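Local coordinates for uncharacterized protein (Listeria monocytogenes, PDB 3MAB) that is of unknown function but folds as a small all-helical TfoX C-terminal domain of the helix-hairpin-helix clan, many members of which bind DNA, at residues E38-I43 and S53-L58; L9-K14 and I65-L70; V34-A39 and I76-F81. The protein carries 2 engineered substitutions. All coordinates share one frame; numbering follows the deposited sequence. Where two conformers were deposited one is given.

Interaction 1 (E38-I43 and S53-L58)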
loop_
_atom_site.group_PDB
_atom_site.type_symbol
_atom_site.label_atom_id
_atom_site.label_comp_id
_atom_site.label_asym_id
_atom_site.label_seq_id
_atom_site.Cartn_x
_atom_site.Cartn_y
_atom_site.Cartn_z
ATOM N N GLU B 38 -12.732 -8.327 -8.089
ATOM C CA GLU B 38 -14.041 -8.600 -7.471
ATOM C C GLU B 38 -14.435 -7.416 -6.545
ATOM O O GLU B 38 -15.561 -6.972 -6.568
ATOM C CB GLU B 38 -14.043 -9.887 -6.675
ATOM C CG GLU B 38 -15.420 -10.075 -6.016
ATOM C CD GLU B 38 -15.670 -11.379 -5.338
ATOM O OE1 GLU B 38 -15.084 -12.430 -5.681
ATOM O OE2 GLU B 38 -16.524 -11.372 -4.400
ATOM N N ALA B 39 -13.507 -6.925 -5.740
ATOM C CA ALA B 39 -13.840 -5.824 -4.826
ATOM C C ALA B 39 -14.289 -4.594 -5.631
ATOM O O ALA B 39 -15.285 -3.944 -5.314
ATOM C CB ALA B 39 -12.671 -5.522 -3.940
ATOM N N PHE B 40 -13.571 -4.309 -6.701
ATOM C CA PHE B 40 -13.923 -3.198 -7.578
ATOM C C PHE B 40 -15.316 -3.397 -8.150
ATOM O O PHE B 40 -16.097 -2.464 -8.136
ATOM C CB PHE B 40 -12.918 -3.001 -8.715
ATOM C CG PHE B 40 -13.248 -1.874 -9.601
ATOM C CD1 PHE B 40 -12.812 -0.618 -9.279
ATOM C CD2 PHE B 40 -14.010 -2.019 -10.748
ATOM C CE1 PHE B 40 -13.139 0.463 -10.030
ATOM C CE2 PHE B 40 -14.320 -0.892 -11.515
ATOM C CZ PHE B 40 -13.865 0.333 -11.143
ATOM N N LEU B 41 -15.645 -4.595 -8.643
ATOM C CA LEU B 41 -16.951 -4.838 -9.249
ATOM C C LEU B 41 -18.062 -4.557 -8.218
ATOM O O LEU B 41 -19.149 -4.052 -8.532
ATOM C CB LEU B 41 -17.067 -6.262 -9.786
ATOM C CG LEU B 41 -16.392 -6.512 -11.110
ATOM C CD1 LEU B 41 -16.477 -7.960 -11.424
ATOM C CD2 LEU B 41 -16.959 -5.657 -12.259
ATOM N N ARG B 42 -17.807 -4.997 -6.993
ATOM C CA ARG B 42 -18.800 -4.825 -5.931
ATOM C C ARG B 42 -19.074 -3.332 -5.640
ATOM O O ARG B 42 -20.207 -2.982 -5.391
ATOM C CB ARG B 42 -18.401 -5.631 -4.685
ATOM C CG ARG B 42 -18.624 -7.066 -4.978
ATOM C CD ARG B 42 -18.027 -8.125 -4.117
ATOM N NE ARG B 42 -18.585 -8.095 -2.796
ATOM C CZ ARG B 42 -18.334 -8.980 -1.827
ATOM N NH1 ARG B 42 -17.611 -10.057 -2.033
ATOM N NH2 ARG B 42 -18.837 -8.774 -0.616
ATOM N N ILE B 43 -18.037 -2.518 -5.620
ATOM C CA ILE B 43 -18.211 -1.102 -5.384
ATOM C C ILE B 43 -18.792 -0.403 -6.601
ATOM O O ILE B 43 -19.603 0.494 -6.452
ATOM C CB ILE B 43 -16.951 -0.397 -4.812
ATOM C CG1 ILE B 43 -15.719 -0.435 -5.684
ATOM C CG2 ILE B 43 -16.572 -1.058 -3.480
ATOM C CD1 ILE B 43 -14.509 0.497 -5.102
ATOM N N SER B 53 -8.539 4.755 -10.826
ATOM C CA SER B 53 -7.908 5.107 -9.572
ATOM C C SER B 53 -8.226 4.170 -8.447
ATOM O O SER B 53 -7.296 3.695 -7.766
ATOM C CB SER B 53 -8.298 6.535 -9.172
ATOM O OG SER B 53 -8.033 7.379 -10.272
ATOM N N GLU B 54 -9.496 3.866 -8.251
ATOM C CA GLU B 54 -9.907 2.975 -7.185
ATOM C C GLU B 54 -9.391 1.522 -7.445
ATOM O O GLU B 54 -8.982 0.807 -6.524
ATOM C CB GLU B 54 -11.425 2.923 -7.018
ATOM C CG GLU B 54 -12.050 4.010 -6.249
ATOM C CD GLU B 54 -12.487 5.169 -7.084
ATOM O OE1 GLU B 54 -13.192 6.005 -6.512
ATOM O OE2 GLU B 54 -12.152 5.251 -8.276
ATOM N N LEU B 55 -9.411 1.064 -8.700
ATOM C CA LEU B 55 -8.905 -0.275 -9.017
ATOM C C LEU B 55 -7.435 -0.445 -8.740
ATOM O O LEU B 55 -7.003 -1.409 -8.138
ATOM C CB LEU B 55 -9.230 -0.593 -10.490
ATOM C CG LEU B 55 -8.851 -1.960 -11.014
ATOM C CD1 LEU B 55 -9.427 -3.103 -10.149
ATOM C CD2 LEU B 55 -9.288 -2.106 -12.432
ATOM N N TYR B 56 -6.633 0.506 -9.185
ATOM C CA TYR B 56 -5.231 0.524 -8.820
ATOM C C TYR B 56 -5.035 0.534 -7.319
ATOM O O TYR B 56 -4.150 -0.195 -6.809
ATOM C CB TYR B 56 -4.534 1.739 -9.446
ATOM C CG TYR B 56 -4.133 1.684 -10.916
ATOM C CD1 TYR B 56 -4.118 0.517 -11.638
ATOM C CD2 TYR B 56 -3.682 2.831 -11.532
ATOM C CE1 TYR B 56 -3.753 0.498 -13.005
ATOM C CE2 TYR B 56 -3.317 2.797 -12.913
ATOM C CZ TYR B 56 -3.344 1.628 -13.578
ATOM O OH TYR B 56 -2.942 1.665 -14.895
ATOM N N ALA B 57 -5.794 1.362 -6.594
ATOM C CA ALA B 57 -5.683 1.432 -5.138
ATOM C C ALA B 57 -5.930 0.107 -4.476
ATOM O O ALA B 57 -5.198 -0.314 -3.583
ATOM C CB ALA B 57 -6.656 2.487 -4.572
ATOM N N LEU B 58 -6.945 -0.597 -4.947
ATOM C CA LEU B 58 -7.334 -1.864 -4.402
ATOM C C LEU B 58 -6.266 -2.927 -4.661
ATOM O O LEU B 58 -5.927 -3.709 -3.773
ATOM C CB LEU B 58 -8.679 -2.330 -4.949
ATOM C CG LEU B 58 -9.844 -1.516 -4.484
ATOM C CD1 LEU B 58 -11.082 -1.892 -5.276
ATOM C CD2 LEU B 58 -10.169 -1.719 -3.026
#

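Interaction 2 (L9-K14 and I65-L70)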
loop_
_atom_site.group_PDB
_atom_site.type_symbol
_atom_site.label_atom_id
_atom_site.label_comp_id
_atom_site.label_asym_id
_atom_site.label_seq_id
_atom_site.Cartn_x
_atom_site.Cartn_y
_atom_site.Cartn_z
ATOM N N LEU B 9 -4.361 0.088 5.197
ATOM C CA LEU B 9 -3.683 -0.479 4.023
ATOM C C LEU B 9 -3.270 0.596 3.043
ATOM O O LEU B 9 -3.917 1.658 2.930
ATOM C CB LEU B 9 -4.580 -1.419 3.280
ATOM C CG LEU B 9 -5.156 -2.572 4.077
ATOM C CD1 LEU B 9 -6.052 -3.399 3.180
ATOM C CD2 LEU B 9 -4.140 -3.463 4.827
ATOM N N PRO B 10 -2.178 0.337 2.292
ATOM C CA PRO B 10 -1.768 1.343 1.285
ATOM C C PRO B 10 -2.921 1.701 0.328
ATOM O O PRO B 10 -3.672 0.796 -0.106
ATOM C CB PRO B 10 -0.624 0.660 0.528
ATOM C CG PRO B 10 -0.338 -0.577 1.284
ATOM C CD PRO B 10 -1.360 -0.882 2.244
ATOM N N ASN B 11 -3.046 2.977 -0.033
ATOM C CA ASN B 11 -4.003 3.526 -0.994
ATOM C C ASN B 11 -5.448 3.594 -0.585
ATOM O O ASN B 11 -6.243 4.093 -1.373
ATOM C CB ASN B 11 -3.922 2.747 -2.330
ATOM C CG ASN B 11 -2.509 2.382 -2.696
ATOM O OD1 ASN B 11 -1.683 3.262 -2.884
ATOM N ND2 ASN B 11 -2.214 1.080 -2.756
ATOM N N ILE B 12 -5.808 3.053 0.567
ATOM C CA ILE B 12 -7.209 3.040 0.993
ATOM C C ILE B 12 -7.533 4.208 1.889
ATOM O O ILE B 12 -7.170 4.165 3.050
ATOM C CB ILE B 12 -7.601 1.697 1.649
ATOM C CG1 ILE B 12 -7.232 0.562 0.705
ATOM C CG2 ILE B 12 -9.132 1.718 1.943
ATOM C CD1 ILE B 12 -7.810 -0.796 1.027
ATOM N N GLY B 13 -8.201 5.228 1.326
ATOM C CA GLY B 13 -8.708 6.363 2.085
ATOM C C GLY B 13 -9.987 6.041 2.800
ATOM O O GLY B 13 -10.553 4.970 2.653
ATOM N N LYS B 14 -10.486 7.011 3.556
ATOM C CA LYS B 14 -11.599 6.697 4.439
ATOM C C LYS B 14 -12.846 6.400 3.596
ATOM O O LYS B 14 -13.601 5.494 3.904
ATOM C CB LYS B 14 -11.809 7.812 5.473
ATOM C CG LYS B 14 -10.660 7.928 6.481
ATOM C CD LYS B 14 -9.367 8.477 5.867
ATOM C CE LYS B 14 -8.467 9.155 6.881
ATOM N NZ LYS B 14 -7.399 9.960 6.205
ATOM N N ILE B 65 1.442 -2.439 -1.297
ATOM C CA ILE B 65 2.286 -1.396 -1.879
ATOM C C ILE B 65 1.505 -0.180 -2.326
ATOM O O ILE B 65 0.346 -0.335 -2.697
ATOM C CB ILE B 65 3.129 -1.912 -3.075
ATOM C CG1 ILE B 65 2.252 -2.339 -4.231
ATOM C CG2 ILE B 65 4.029 -3.074 -2.665
ATOM C CD1 ILE B 65 3.037 -2.749 -5.527
ATOM N N ARG B 66 2.123 1.011 -2.359
ATOM C CA ARG B 66 1.504 2.151 -3.016
ATOM C C ARG B 66 1.269 1.760 -4.463
ATOM O O ARG B 66 2.095 1.078 -5.067
ATOM C CB ARG B 66 2.256 3.491 -2.865
ATOM C CG ARG B 66 3.593 3.582 -3.520
ATOM C CD ARG B 66 4.239 4.880 -3.000
ATOM N NE ARG B 66 5.462 5.235 -3.682
ATOM C CZ ARG B 66 6.648 4.685 -3.451
ATOM N NH1 ARG B 66 6.787 3.698 -2.578
ATOM N NH2 ARG B 66 7.705 5.103 -4.130
ATOM N N TRP B 67 0.126 2.161 -5.006
ATOM C CA TRP B 67 -0.266 1.732 -6.332
ATOM C C TRP B 67 0.743 2.194 -7.360
ATOM O O TRP B 67 0.874 1.565 -8.385
ATOM C CB TRP B 67 -1.705 2.208 -6.759
ATOM C CG TRP B 67 -1.845 3.703 -6.791
ATOM C CD1 TRP B 67 -2.283 4.522 -5.780
ATOM C CD2 TRP B 67 -1.504 4.557 -7.866
ATOM N NE1 TRP B 67 -2.173 5.848 -6.143
ATOM C CE2 TRP B 67 -1.705 5.898 -7.429
ATOM C CE3 TRP B 67 -1.015 4.337 -9.163
ATOM C CZ2 TRP B 67 -1.477 7.001 -8.254
ATOM C CZ3 TRP B 67 -0.775 5.439 -9.983
ATOM C CH2 TRP B 67 -1.012 6.764 -9.520
ATOM N N HIS B 68 1.459 3.278 -7.031
ATOM C CA HIS B 68 2.414 3.852 -7.945
ATOM C C HIS B 68 3.469 2.766 -8.302
ATOM O O HIS B 68 4.025 2.782 -9.392
ATOM C CB HIS B 68 3.121 5.072 -7.340
ATOM C CG HIS B 68 2.212 6.064 -6.652
ATOM N ND1 HIS B 68 1.505 5.751 -5.515
ATOM C CD2 HIS B 68 2.005 7.394 -6.867
ATOM C CE1 HIS B 68 0.841 6.822 -5.091
ATOM N NE2 HIS B 68 1.134 7.835 -5.886
ATOM N N GLY B 69 3.731 1.840 -7.379
ATOM C CA GLY B 69 4.726 0.788 -7.588
ATOM C C GLY B 69 4.280 -0.478 -8.269
ATOM O O GLY B 69 5.070 -1.419 -8.419
ATOM N N LEU B 70 3.022 -0.542 -8.665
ATOM C CA LEU B 70 2.553 -1.731 -9.323
ATOM C C LEU B 70 3.361 -2.002 -10.587
ATOM O O LEU B 70 3.679 -1.078 -11.307
ATOM C CB LEU B 70 1.063 -1.627 -9.684
ATOM C CG LEU B 70 0.041 -1.735 -8.536
ATOM C CD1 LEU B 70 -1.339 -1.277 -8.948
ATOM C CD2 LEU B 70 0.082 -3.208 -8.009
#

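Interaction 3 (V34-A39 and I76-F81)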
loop_
_atom_site.group_PDB
_atom_site.type_symbol
_atom_site.label_atom_id
_atom_site.label_comp_id
_atom_site.label_asym_id
_atom_site.label_seq_id
_atom_site.Cartn_x
_atom_site.Cartn_y
_atom_site.Cartn_z
ATOM N N VAL B 34 -10.977 -11.809 -1.712
ATOM C CA VAL B 34 -11.721 -11.610 -2.960
ATOM C C VAL B 34 -10.896 -11.001 -4.086
ATOM O O VAL B 34 -11.185 -11.237 -5.269
ATOM C CB VAL B 34 -12.992 -10.803 -2.779
ATOM C CG1 VAL B 34 -13.922 -11.462 -1.743
ATOM C CG2 VAL B 34 -12.746 -9.388 -2.423
ATOM N N GLY B 35 -9.869 -10.251 -3.736
ATOM C CA GLY B 35 -9.043 -9.606 -4.723
ATOM C C GLY B 35 -9.590 -8.320 -5.289
ATOM O O GLY B 35 -10.773 -7.947 -5.093
ATOM N N SER B 36 -8.734 -7.608 -6.031
ATOM C CA SER B 36 -9.056 -6.259 -6.430
ATOM C C SER B 36 -10.166 -6.206 -7.461
ATOM O O SER B 36 -10.995 -5.295 -7.413
ATOM C CB SER B 36 -7.852 -5.515 -6.940
ATOM O OG SER B 36 -7.329 -6.133 -8.093
ATOM N N LYS B 37 -10.190 -7.128 -8.426
ATOM C CA LYS B 37 -11.196 -7.049 -9.481
ATOM C C LYS B 37 -12.602 -7.293 -8.918
ATOM O O LYS B 37 -13.548 -6.563 -9.228
ATOM C CB LYS B 37 -10.901 -8.019 -10.607
ATOM C CG LYS B 37 -9.640 -7.628 -11.411
ATOM C CD LYS B 37 -9.480 -8.669 -12.545
ATOM C CE LYS B 37 -8.185 -8.467 -13.312
ATOM N NZ LYS B 37 -7.676 -9.749 -13.916
ATOM N N GLU B 38 -12.732 -8.327 -8.089
ATOM C CA GLU B 38 -14.041 -8.600 -7.471
ATOM C C GLU B 38 -14.435 -7.416 -6.545
ATOM O O GLU B 38 -15.561 -6.972 -6.568
ATOM C CB GLU B 38 -14.043 -9.887 -6.675
ATOM C CG GLU B 38 -15.420 -10.075 -6.016
ATOM C CD GLU B 38 -15.670 -11.379 -5.338
ATOM O OE1 GLU B 38 -15.084 -12.430 -5.681
ATOM O OE2 GLU B 38 -16.524 -11.372 -4.400
ATOM N N ALA B 39 -13.507 -6.925 -5.740
ATOM C CA ALA B 39 -13.840 -5.824 -4.826
ATOM C C ALA B 39 -14.289 -4.594 -5.631
ATOM O O ALA B 39 -15.285 -3.944 -5.314
ATOM C CB ALA B 39 -12.671 -5.522 -3.940
ATOM N N ILE B 76 -1.408 -2.852 -16.778
ATOM C CA ILE B 76 -2.044 -3.100 -18.064
ATOM C C ILE B 76 -3.186 -4.079 -17.922
ATOM O O ILE B 76 -4.239 -3.907 -18.543
ATOM C CB ILE B 76 -0.988 -3.479 -19.139
ATOM C CG1 ILE B 76 -0.198 -2.214 -19.477
ATOM C CG2 ILE B 76 -1.668 -4.098 -20.387
ATOM C CD1 ILE B 76 1.093 -2.493 -20.226
ATOM N N GLU B 77 -3.035 -5.125 -17.124
ATOM C CA GLU B 77 -4.090 -6.091 -16.866
ATOM C C GLU B 77 -5.328 -5.396 -16.285
ATOM O O GLU B 77 -6.498 -5.641 -16.705
ATOM C CB GLU B 77 -3.546 -7.174 -15.924
ATOM C CG GLU B 77 -4.589 -8.188 -15.470
ATOM C CD GLU B 77 -4.110 -9.094 -14.377
ATOM O OE1 GLU B 77 -2.945 -8.995 -13.958
ATOM O OE2 GLU B 77 -4.916 -9.948 -13.959
ATOM N N LEU B 78 -5.114 -4.479 -15.346
ATOM C CA LEU B 78 -6.209 -3.831 -14.678
ATOM C C LEU B 78 -6.880 -2.878 -15.648
ATOM O O LEU B 78 -8.107 -2.763 -15.659
ATOM C CB LEU B 78 -5.704 -3.098 -13.424
ATOM C CG LEU B 78 -5.164 -4.013 -12.331
ATOM C CD1 LEU B 78 -4.525 -3.168 -11.260
ATOM C CD2 LEU B 78 -6.175 -4.939 -11.718
ATOM N N LYS B 79 -6.097 -2.166 -16.437
ATOM C CA LYS B 79 -6.660 -1.250 -17.453
ATOM C C LYS B 79 -7.506 -1.997 -18.470
ATOM O O LYS B 79 -8.607 -1.514 -18.846
ATOM C CB LYS B 79 -5.544 -0.503 -18.166
ATOM C CG LYS B 79 -6.077 0.509 -19.086
ATOM C CD LYS B 79 -4.994 1.362 -19.753
ATOM C CE LYS B 79 -4.535 2.517 -18.872
ATOM N NZ LYS B 79 -3.951 3.646 -19.670
ATOM N N LYS B 80 -7.062 -3.153 -18.907
ATOM C CA LYS B 80 -7.852 -3.930 -19.873
ATOM C C LYS B 80 -9.192 -4.294 -19.242
ATOM O O LYS B 80 -10.219 -4.237 -19.900
ATOM C CB LYS B 80 -7.105 -5.169 -20.301
ATOM C CG LYS B 80 -5.951 -4.915 -21.160
ATOM C CD LYS B 80 -6.153 -3.858 -22.262
ATOM C CE LYS B 80 -4.866 -3.000 -22.429
ATOM N NZ LYS B 80 -4.426 -2.320 -21.150
ATOM N N PHE B 81 -9.202 -4.726 -18.011
ATOM C CA PHE B 81 -10.423 -5.103 -17.268
ATOM C C PHE B 81 -11.336 -3.901 -17.158
ATOM O O PHE B 81 -12.509 -3.954 -17.538
ATOM C CB PHE B 81 -10.041 -5.694 -15.932
ATOM C CG PHE B 81 -11.179 -5.858 -14.974
ATOM C CD1 PHE B 81 -12.206 -6.778 -15.201
ATOM C CD2 PHE B 81 -11.243 -5.076 -13.876
ATOM C CE1 PHE B 81 -13.230 -6.917 -14.295
ATOM C CE2 PHE B 81 -12.279 -5.212 -12.964
ATOM C CZ PHE B 81 -13.245 -6.141 -13.190
#

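Interaction 1 (E38-I43 and S53-L58)
Segments 38-43 and 53-58, one from helix 28-46 and one from helix 52-63, run roughly antiparallel, their local axes 143° apart and 9.7 Å distant at closest approach. The backbones come nearest at F40 and L55, whose CA atoms are 6.0 Å apart. F40 carries the contact. With CG anti to the backbone N (chi1 -179°), its side chain crosses that of L55 at about a right angle: CB touches L55 CD1 at 3.8 Å, while ring atom CD1 meets L55 CB. The CB of E54 lies at the ring edge near its plane, 4.2 Å from F40 CE1. This is the apolar interior of a TfoX C-terminal domain, made where two consecutive helices fold back on each other across the linker 47-51. L58 works by a single methyl: CD1 sits 3.8 Å from F40 N, tucks against A39 CB, and meets I43 CD1 tip to tip at 4.2 Å. L16 and L20 of helix 14-22 pack on I43 and on A39 and L58 respectively. E54 turns its carboxylate back to C51 N, just before its own helix. On the side of helix 28-46 turned from segment 53-58, R42 NH1 donates to the anti lone pair of E38 OE2 at 2.9 Å, in the guanidinium plane, while R42 NH2 reaches the carbonyl of A23.

Interaction 2 (L9-K14 and I65-L70)
L9-P10-N11-I12-G13 forms a tight turn whose sequence resembles the LPGIG-type hairpin of helix-hairpin-helix proteins; G13 is the N-cap of helix 14-22. It is a type II beta turn from L9 to I12, with N11 at positive phi in the third position and a weak closing bond from I12 N to L9 O. Opposite lies the connection between helices 52-63 and 72-85, which makes a short 3-10 turn at 67-69. The firm part of the contact is the N11 carboxamide, gripped at both ends by the backbone of this connection. ND2 donates to I65 O at 2.9 Å along a lone pair in the carbonyl plane, and the acceptor itself lies close to the N11 amide plane. OD1 accepts from W67 N at 3.0 Å, but less ideally: the C=O...N angle is 105° and the donor stands above the carbonyl plane. Two bonds to backbone groups set the rotation of the amide, and ND2 adds a weak bond to A57 O. P10 packs alongside, its CB 3.5 Å from I65 O. The side chain of I65 leaves its CA away from the turn. R66, extended and buried, is firmly held across the subunit interface: D19, D47 and E54 of the second subunit give its guanidinium salt bridges, and S49 OG of that subunit accepts from NE. The looser, solvent side belongs to W67, partly exposed, and H68, exposed. The N11 amide and indole planes stand 56° apart, with OD1 only 3.2 Å from W67 CD1; farther along the indole, CE2 lies 3.6 Å above the centre of the H68 imidazole.

Interaction 3 (V34-A39 and I76-F81)
The C-terminal helix 72-85 of the TfoX-type domain is held here to an irregular part of helix 28-46, kinked where the amides of S36 and K37 make no helical bond to the turn before; just ahead, G35 adopts backbone angles at which a CB would clash with the V34 carbonyl O. The local axes run at 29° to each other and 11.6 Å apart, a separation bridged by long side chains. K37 does most of this. Its chain leaves with CG anti to the carbonyl carbon and stays extended beyond it, so the aliphatic part lies across F81 and the ammonium goes on to E77. CG sits over one face of the F81 ring, 4.1 Å from the centroid and 20° off the ring normal, a CH-pi contact; CB meets the rim at CE2 and CZ. At the tip, NZ forms a salt bridge at 2.8 Å with the anti lone pair of E77 OE2, and the two side chains cross at about a right angle. The other carboxylate oxygen, OE1, is bridged by K74, so E77 probably remains ionised between two lysines. Further in, L78 CD2 lies 4.0 Å from S36 OG, whose hydrogen-bond partner is E59 OE1. Helix 52-63 covers the inner side, with M52, Y56 and E59 packing on L78, while L41, one turn further along helix 28-46, touches F81.

From the N terminus, the turn 9-14 opens the loop that interaction 2 closes 51 residues later at 65-70, tying the entry to helix 14-22 to the connection before the last helix. Interaction 1 is nested within this loop, joining helix 28-46 to helix 52-63 across only nine residues. Interaction 3 starts from the same helix 28-46, sharing E38 and A39, but reaches beyond 65-70 to helix 72-85, so it crosses interaction 2. Interactions 1 and 3 touch where L55 meets L78 and L58 meets S36; interactions 1 and 2 meet where Y56 O packs on W67 CB, whereas 2 and 3 do not touch.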